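Local structure of HTH-type transcriptional regulator LysG (Mycobacterium tuberculosis, 3ISP) at residues Q5-V17 with R40-V53. The protein binds DNA as a LysR-type transcriptional regulator and, probably, activates expression of the exporter LysE while repressing its own gene. Sequence-based numbering, arbitrary orientation.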
ATOM      1  N   GLN A   5     -21.356 -31.996  -2.263  1.00117.39           N
ATOM      2  CA  GLN A   5     -21.431 -30.767  -1.480  1.00116.61           C
ATOM      3  C   GLN A   5     -21.322 -29.536  -2.387  1.00115.08           C
ATOM      4  O   GLN A   5     -20.600 -29.557  -3.387  1.00110.93           O
ATOM      5  CB  GLN A   5     -20.329 -30.747  -0.412  1.00113.02           C
ATOM      6  CG  GLN A   5     -20.470 -31.811   0.679  1.00120.37           C
ATOM      7  CD  GLN A   5     -21.265 -31.328   1.888  1.00128.19           C
ATOM      8  OE1 GLN A   5     -21.023 -30.236   2.409  1.00127.12           O
ATOM      9  NE2 GLN A   5     -22.210 -32.149   2.348  1.00119.73           N
ATOM     10  N   LEU A   6     -22.045 -28.472  -2.041  1.00111.31           N
ATOM     11  CA  LEU A   6     -22.006 -27.234  -2.818  1.00106.37           C
ATOM     12  C   LEU A   6     -22.555 -25.974  -2.110  1.00109.98           C
ATOM     13  O   LEU A   6     -23.364 -25.244  -2.682  1.00113.29           O
ATOM     14  CB  LEU A   6     -22.680 -27.419  -4.194  1.00106.22           C
ATOM     15  CG  LEU A   6     -23.980 -28.216  -4.384  1.00113.26           C
ATOM     16  CD1 LEU A   6     -25.006 -27.954  -3.284  1.00108.87           C
ATOM     17  CD2 LEU A   6     -24.586 -27.935  -5.762  1.00106.50           C
ATOM     18  N   ASP A   7     -22.116 -25.719  -0.879  1.00106.19           N
ATOM     19  CA  ASP A   7     -22.363 -24.430  -0.222  1.00 98.09           C
ATOM     20  C   ASP A   7     -23.731 -24.332   0.459  1.00 89.52           C
ATOM     21  O   ASP A   7     -24.258 -25.336   0.925  1.00 86.65           O
ATOM     22  CB  ASP A   7     -22.157 -23.277  -1.215  1.00 99.71           C
ATOM     23  CG  ASP A   7     -20.828 -23.380  -1.968  1.00102.26           C
ATOM     24  OD1 ASP A   7     -19.845 -23.908  -1.397  1.00101.80           O
ATOM     25  OD2 ASP A   7     -20.763 -22.934  -3.132  1.00100.88           O
ATOM     26  N   GLY A   8     -24.283 -23.120   0.540  1.00 87.86           N
ATOM     27  CA  GLY A   8     -25.618 -22.923   1.086  1.00 90.38           C
ATOM     28  C   GLY A   8     -25.832 -21.643   1.882  1.00 87.40           C
ATOM     29  O   GLY A   8     -25.620 -20.546   1.371  1.00 80.45           O
ATOM     30  N   PRO A   9     -26.290 -21.782   3.140  1.00 93.71           N
ATOM     31  CA  PRO A   9     -26.339 -20.665   4.090  1.00 86.14           C
ATOM     32  C   PRO A   9     -24.967 -20.534   4.737  1.00 83.50           C
ATOM     33  O   PRO A   9     -24.833 -19.919   5.796  1.00 79.13           O
ATOM     34  CB  PRO A   9     -27.353 -21.133   5.149  1.00 87.08           C
ATOM     35  CG  PRO A   9     -27.786 -22.534   4.739  1.00 88.67           C
ATOM     36  CD  PRO A   9     -26.776 -23.030   3.751  1.00 93.20           C
ATOM     37  N   GLN A  10     -23.970 -21.161   4.109  1.00 82.70           N
ATOM     38  CA  GLN A  10     -22.578 -21.058   4.529  1.00 80.89           C
ATOM     39  C   GLN A  10     -22.015 -19.735   4.010  1.00 81.34           C
ATOM     40  O   GLN A  10     -21.342 -19.001   4.744  1.00 76.40           O
ATOM     41  CB  GLN A  10     -21.761 -22.236   3.983  1.00 83.00           C
ATOM     42  CG  GLN A  10     -22.074 -23.588   4.626  1.00 82.74           C
ATOM     43  CD  GLN A  10     -21.330 -24.748   3.971  1.00 84.89           C
ATOM     44  OE1 GLN A  10     -20.782 -25.615   4.654  1.00 87.65           O
ATOM     45  NE2 GLN A  10     -21.313 -24.770   2.641  1.00 85.87           N
ATOM     46  N   LEU A  11     -22.308 -19.443   2.742  1.00 77.99           N
ATOM     47  CA  LEU A  11     -21.989 -18.157   2.135  1.00 71.76           C
ATOM     48  C   LEU A  11     -22.624 -17.062   2.954  1.00 73.29           C
ATOM     49  O   LEU A  11     -21.997 -16.042   3.252  1.00 74.07           O
ATOM     50  CB  LEU A  11     -22.543 -18.083   0.720  1.00 68.09           C
ATOM     51  CG  LEU A  11     -22.061 -19.172  -0.230  1.00 76.19           C
ATOM     52  CD1 LEU A  11     -22.992 -19.308  -1.421  1.00 80.87           C
ATOM     53  CD2 LEU A  11     -20.645 -18.866  -0.677  1.00 78.30           C
ATOM     54  N   ALA A  12     -23.884 -17.271   3.308  1.00 70.20           N
ATOM     55  CA  ALA A  12     -24.601 -16.296   4.106  1.00 75.64           C
ATOM     56  C   ALA A  12     -23.725 -15.904   5.281  1.00 72.66           C
ATOM     57  O   ALA A  12     -23.515 -14.727   5.545  1.00 67.88           O
ATOM     58  CB  ALA A  12     -25.916 -16.881   4.590  1.00 80.81           C
ATOM     59  N   ALA A  13     -23.203 -16.915   5.970  1.00 72.54           N
ATOM     60  CA  ALA A  13     -22.349 -16.718   7.133  1.00 72.67           C
ATOM     61  C   ALA A  13     -21.141 -15.847   6.798  1.00 76.28           C
ATOM     62  O   ALA A  13     -20.860 -14.859   7.485  1.00 71.83           O
ATOM     63  CB  ALA A  13     -21.892 -18.060   7.669  1.00 71.88           C
ATOM     64  N   LEU A  14     -20.430 -16.237   5.745  1.00 69.10           N
ATOM     65  CA  LEU A  14     -19.275 -15.502   5.265  1.00 61.88           C
ATOM     66  C   LEU A  14     -19.621 -14.035   5.075  1.00 70.11           C
ATOM     67  O   LEU A  14     -19.127 -13.156   5.790  1.00 68.04           O
ATOM     68  CB  LEU A  14     -18.837 -16.086   3.926  1.00 58.98           C
ATOM     69  CG  LEU A  14     -17.513 -15.568   3.390  1.00 53.76           C
ATOM     70  CD1 LEU A  14     -16.472 -15.700   4.469  1.00 53.02           C
ATOM     71  CD2 LEU A  14     -17.099 -16.328   2.161  1.00 55.86           C
ATOM     72  N   ALA A  15     -20.489 -13.794   4.095  1.00 74.42           N
ATOM     73  CA  ALA A  15     -20.867 -12.452   3.663  1.00 70.84           C
ATOM     74  C   ALA A  15     -21.266 -11.587   4.838  1.00 74.54           C
ATOM     75  O   ALA A  15     -20.969 -10.389   4.869  1.00 80.71           O
ATOM     76  CB  ALA A  15     -21.999 -12.521   2.642  1.00 67.88           C
ATOM     77  N   ALA A  16     -21.934 -12.204   5.807  1.00 72.90           N
ATOM     78  CA  ALA A  16     -22.372 -11.501   7.001  1.00 76.30           C
ATOM     79  C   ALA A  16     -21.173 -11.162   7.871  1.00 76.19           C
ATOM     80  O   ALA A  16     -21.049 -10.044   8.361  1.00 81.61           O
ATOM     81  CB  ALA A  16     -23.368 -12.336   7.769  1.00 75.79           C
ATOM     82  N   VAL A  17     -20.279 -12.126   8.040  1.00 73.94           N
ATOM     83  CA  VAL A  17     -19.111 -11.928   8.882  1.00 74.58           C
ATOM     84  C   VAL A  17     -18.156 -10.893   8.295  1.00 78.20           C
ATOM     85  O   VAL A  17     -17.473 -10.191   9.034  1.00 76.66           O
ATOM     86  CB  VAL A  17     -18.366 -13.251   9.129  1.00 74.82           C
ATOM     87  CG1 VAL A  17     -17.039 -12.999   9.820  1.00 79.14           C
ATOM     88  CG2 VAL A  17     -19.218 -14.178   9.966  1.00 76.42           C
ATOM     89  N   ARG A  40     -19.931 -22.974  10.413  1.00 72.63           N
ATOM     90  CA  ARG A  40     -20.504 -22.740   9.102  1.00 75.86           C
ATOM     91  C   ARG A  40     -19.427 -22.231   8.158  1.00 74.95           C
ATOM     92  O   ARG A  40     -19.274 -22.739   7.044  1.00 73.37           O
ATOM     93  CB  ARG A  40     -21.663 -21.758   9.187  1.00 79.34           C
ATOM     94  CG  ARG A  40     -22.536 -21.764   7.961  1.00 82.47           C
ATOM     95  CD  ARG A  40     -23.924 -21.281   8.315  1.00 92.48           C
ATOM     96  NE  ARG A  40     -24.541 -22.107   9.349  1.00 88.69           N
ATOM     97  CZ  ARG A  40     -25.731 -21.856   9.881  1.00 98.04           C
ATOM     98  NH1 ARG A  40     -26.427 -20.798   9.474  1.00 96.73           N
ATOM     99  NH2 ARG A  40     -26.227 -22.660  10.816  1.00 94.65           N
ATOM    100  N   ILE A  41     -18.670 -21.241   8.620  1.00 67.89           N
ATOM    101  CA  ILE A  41     -17.517 -20.753   7.879  1.00 66.07           C
ATOM    102  C   ILE A  41     -16.427 -21.828   7.753  1.00 63.14           C
ATOM    103  O   ILE A  41     -15.862 -22.017   6.681  1.00 57.59           O
ATOM    104  CB  ILE A  41     -16.974 -19.461   8.506  1.00 64.91           C
ATOM    105  CG1 ILE A  41     -17.865 -18.290   8.102  1.00 61.43           C
ATOM    106  CG2 ILE A  41     -15.554 -19.198   8.064  1.00 61.57           C
ATOM    107  CD1 ILE A  41     -17.433 -16.986   8.685  1.00 66.85           C
ATOM    108  N   LYS A  42     -16.164 -22.536   8.847  1.00 62.02           N
ATOM    109  CA  LYS A  42     -15.256 -23.676   8.856  1.00 60.60           C
ATOM    110  C   LYS A  42     -15.614 -24.765   7.845  1.00 68.24           C
ATOM    111  O   LYS A  42     -14.748 -25.282   7.137  1.00 65.70           O
ATOM    112  CB  LYS A  42     -15.219 -24.303  10.245  1.00 66.31           C
ATOM    113  CG  LYS A  42     -13.894 -24.155  10.974  1.00 73.29           C
ATOM    114  CD  LYS A  42     -12.779 -24.876  10.236  1.00 65.67           C
ATOM    115  CE  LYS A  42     -11.445 -24.688  10.935  1.00 72.80           C
ATOM    116  NZ  LYS A  42     -10.290 -24.698   9.978  1.00 74.25           N
ATOM    117  N   SER A  43     -16.888 -25.136   7.792  1.00 72.34           N
ATOM    118  CA  SER A  43     -17.307 -26.233   6.925  1.00 72.72           C
ATOM    119  C   SER A  43     -17.127 -25.794   5.484  1.00 66.73           C
ATOM    120  O   SER A  43     -16.820 -26.598   4.597  1.00 64.71           O
ATOM    121  CB  SER A  43     -18.765 -26.619   7.203  1.00 76.30           C
ATOM    122  OG  SER A  43     -18.974 -28.003   6.971  1.00 84.27           O
ATOM    123  N   LEU A  44     -17.311 -24.495   5.278  1.00 65.92           N
ATOM    124  CA  LEU A  44     -17.164 -23.864   3.977  1.00 68.50           C
ATOM    125  C   LEU A  44     -15.691 -23.715   3.610  1.00 68.18           C
ATOM    126  O   LEU A  44     -15.314 -23.887   2.442  1.00 65.80           O
ATOM    127  CB  LEU A  44     -17.847 -22.501   4.002  1.00 68.60           C
ATOM    128  CG  LEU A  44     -17.655 -21.571   2.815  1.00 67.68           C
ATOM    129  CD1 LEU A  44     -18.105 -22.221   1.526  1.00 71.28           C
ATOM    130  CD2 LEU A  44     -18.420 -20.294   3.071  1.00 72.01           C
ATOM    131  N   GLU A  45     -14.870 -23.390   4.613  1.00 63.38           N
ATOM    132  CA  GLU A  45     -13.419 -23.378   4.464  1.00 59.93           C
ATOM    133  C   GLU A  45     -12.922 -24.778   4.162  1.00 63.01           C
ATOM    134  O   GLU A  45     -12.007 -24.959   3.362  1.00 61.62           O
ATOM    135  CB  GLU A  45     -12.740 -22.854   5.725  1.00 58.82           C
ATOM    136  CG  GLU A  45     -12.473 -21.367   5.704  1.00 56.49           C
ATOM    137  CD  GLU A  45     -12.194 -20.803   7.083  1.00 60.20           C
ATOM    138  OE1 GLU A  45     -12.250 -21.577   8.065  1.00 70.27           O
ATOM    139  OE2 GLU A  45     -11.921 -19.584   7.189  1.00 58.04           O
ATOM    140  N   GLN A  46     -13.538 -25.765   4.811  1.00 65.30           N
ATOM    141  CA  GLN A  46     -13.253 -27.167   4.547  1.00 59.89           C
ATOM    142  C   GLN A  46     -13.577 -27.539   3.108  1.00 62.71           C
ATOM    143  O   GLN A  46     -12.709 -28.003   2.369  1.00 65.64           O
ATOM    144  CB  GLN A  46     -14.041 -28.051   5.502  1.00 63.51           C
ATOM    145  CG  GLN A  46     -13.340 -28.318   6.823  1.00 69.91           C
ATOM    146  CD  GLN A  46     -12.169 -29.280   6.677  1.00 75.97           C
ATOM    147  OE1 GLN A  46     -11.923 -29.817   5.588  1.00 76.62           O
ATOM    148  NE2 GLN A  46     -11.440 -29.504   7.773  1.00 72.37           N
ATOM    149  N   GLN A  47     -14.828 -27.337   2.713  1.00 66.50           N
ATOM    150  CA  GLN A  47     -15.267 -27.688   1.366  1.00 69.54           C
ATOM    151  C   GLN A  47     -14.367 -27.078   0.298  1.00 65.02           C
ATOM    152  O   GLN A  47     -13.979 -27.734  -0.666  1.00 64.70           O
ATOM    153  CB  GLN A  47     -16.724 -27.260   1.144  1.00 74.40           C
ATOM    154  CG  GLN A  47     -17.208 -27.354  -0.306  1.00 78.97           C
ATOM    155  CD  GLN A  47     -17.117 -28.765  -0.884  1.00 90.91           C
ATOM    156  OE1 GLN A  47     -17.321 -29.756  -0.173  1.00 94.83           O
ATOM    157  NE2 GLN A  47     -16.815 -28.859  -2.183  1.00 83.40           N
ATOM    158  N   VAL A  48     -14.019 -25.817   0.487  1.00 66.90           N
ATOM    159  CA  VAL A  48     -13.287 -25.084  -0.536  1.00 64.51           C
ATOM    160  C   VAL A  48     -11.778 -25.202  -0.378  1.00 61.92           C
ATOM    161  O   VAL A  48     -11.017 -24.983  -1.320  1.00 62.87           O
ATOM    162  CB  VAL A  48     -13.730 -23.626  -0.548  1.00 65.86           C
ATOM    163  CG1 VAL A  48     -12.543 -22.694  -0.468  1.00 63.72           C
ATOM    164  CG2 VAL A  48     -14.592 -23.362  -1.770  1.00 68.86           C
ATOM    165  N   GLY A  49     -11.351 -25.559   0.823  1.00 62.13           N
ATOM    166  CA  GLY A  49      -9.971 -25.934   1.049  1.00 61.01           C
ATOM    167  C   GLY A  49      -9.070 -24.763   1.335  1.00 56.71           C
ATOM    168  O   GLY A  49      -7.849 -24.901   1.320  1.00 60.59           O
ATOM    169  N   GLN A  50      -9.681 -23.620   1.620  1.00 58.29           N
ATOM    170  CA  GLN A  50      -8.966 -22.360   1.799  1.00 55.50           C
ATOM    171  C   GLN A  50      -9.451 -21.639   3.046  1.00 53.92           C
ATOM    172  O   GLN A  50     -10.605 -21.755   3.448  1.00 54.80           O
ATOM    173  CB  GLN A  50      -9.206 -21.448   0.597  1.00 48.65           C
ATOM    174  CG  GLN A  50      -8.903 -22.070  -0.735  1.00 55.74           C
ATOM    175  CD  GLN A  50      -7.508 -21.759  -1.230  1.00 65.53           C
ATOM    176  OE1 GLN A  50      -6.844 -20.827  -0.751  1.00 65.87           O
ATOM    177  NE2 GLN A  50      -7.057 -22.529  -2.210  1.00 70.38           N
ATOM    178  N   VAL A  51      -8.572 -20.884   3.667  1.00 49.67           N
ATOM    179  CA  VAL A  51      -9.029 -20.016   4.719  1.00 51.81           C
ATOM    180  C   VAL A  51      -9.698 -18.842   4.008  1.00 56.86           C
ATOM    181  O   VAL A  51      -9.176 -18.360   2.995  1.00 53.70           O
ATOM    182  CB  VAL A  51      -7.860 -19.599   5.606  1.00 49.90           C
ATOM    183  CG1 VAL A  51      -8.197 -18.359   6.410  1.00 51.75           C
ATOM    184  CG2 VAL A  51      -7.488 -20.757   6.509  1.00 52.29           C
ATOM    185  N   LEU A  52     -10.852 -18.401   4.522  1.00 53.35           N
ATOM    186  CA  LEU A  52     -11.697 -17.434   3.819  1.00 51.11           C
ATOM    187  C   LEU A  52     -11.878 -16.096   4.536  1.00 58.15           C
ATOM    188  O   LEU A  52     -12.207 -15.080   3.911  1.00 56.15           O
ATOM    189  CB  LEU A  52     -13.064 -18.042   3.528  1.00 51.60           C
ATOM    190  CG  LEU A  52     -13.053 -19.226   2.567  1.00 54.46           C
ATOM    191  CD1 LEU A  52     -14.430 -19.845   2.450  1.00 59.08           C
ATOM    192  CD2 LEU A  52     -12.547 -18.795   1.214  1.00 58.55           C
ATOM    193  N   VAL A  53     -11.662 -16.103   5.844  1.00 59.08           N
ATOM    194  CA  VAL A  53     -11.881 -14.931   6.674  1.00 55.08           C
ATOM    195  C   VAL A  53     -10.739 -14.746   7.644  1.00 58.47           C
ATOM    196  O   VAL A  53     -10.438 -15.642   8.422  1.00 60.87           O
ATOM    197  CB  VAL A  53     -13.123 -15.105   7.558  1.00 56.47           C
ATOM    198  CG1 VAL A  53     -13.401 -13.821   8.320  1.00 65.67           C
ATOM    199  CG2 VAL A  53     -14.314 -15.510   6.738  1.00 57.02           C
TER
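The carboxamide of Gln10 lies with one face against Leu44, whose CB stands almost directly over the amide carbon CD at 4.1 Å. At the edge of the same amide, OE1 meets Ser43 CB at 3.4 Å. The chain, extended beyond CG (chi2 175°), carries the amide across helix 40-48 to Leu44 and Ser43. The guanidinium of Arg40 sits obliquely to Pro9 O; its aliphatic stem does the packing, with CG 3.5 Å from Gln10 CA and 3.8 Å from Ala13 CB. Farther along, Gln47 turns its OE1 toward the Gln5 chain, 3.2 Å from CB, the two amide planes being 37° apart. The segments belong to the winged helix-turn-helix domain of the LysR family: helix 9-17 packs across helix 40-48, the end of the longer helix 34-48 that follows the turn of the predicted DNA-binding motif, at an axis separation of 8.6 Å. Farther into the interface, Leu44 CD2 rests 3.6 Å from Gln10 O and also packs on Leu14. Val17 and Ile41 meet tip to tip, CG2 to CD1, at 3.6 Å, with Phe23 of helix 23-27 against both. Val53, leading into the wing, crosses Val17 at about a right angle. Within segment 40-53, OE2 of Glu45 accepts the Leu52 N-H and also forms a salt bridge with Arg55, joining the helix to the chain that enters the wing.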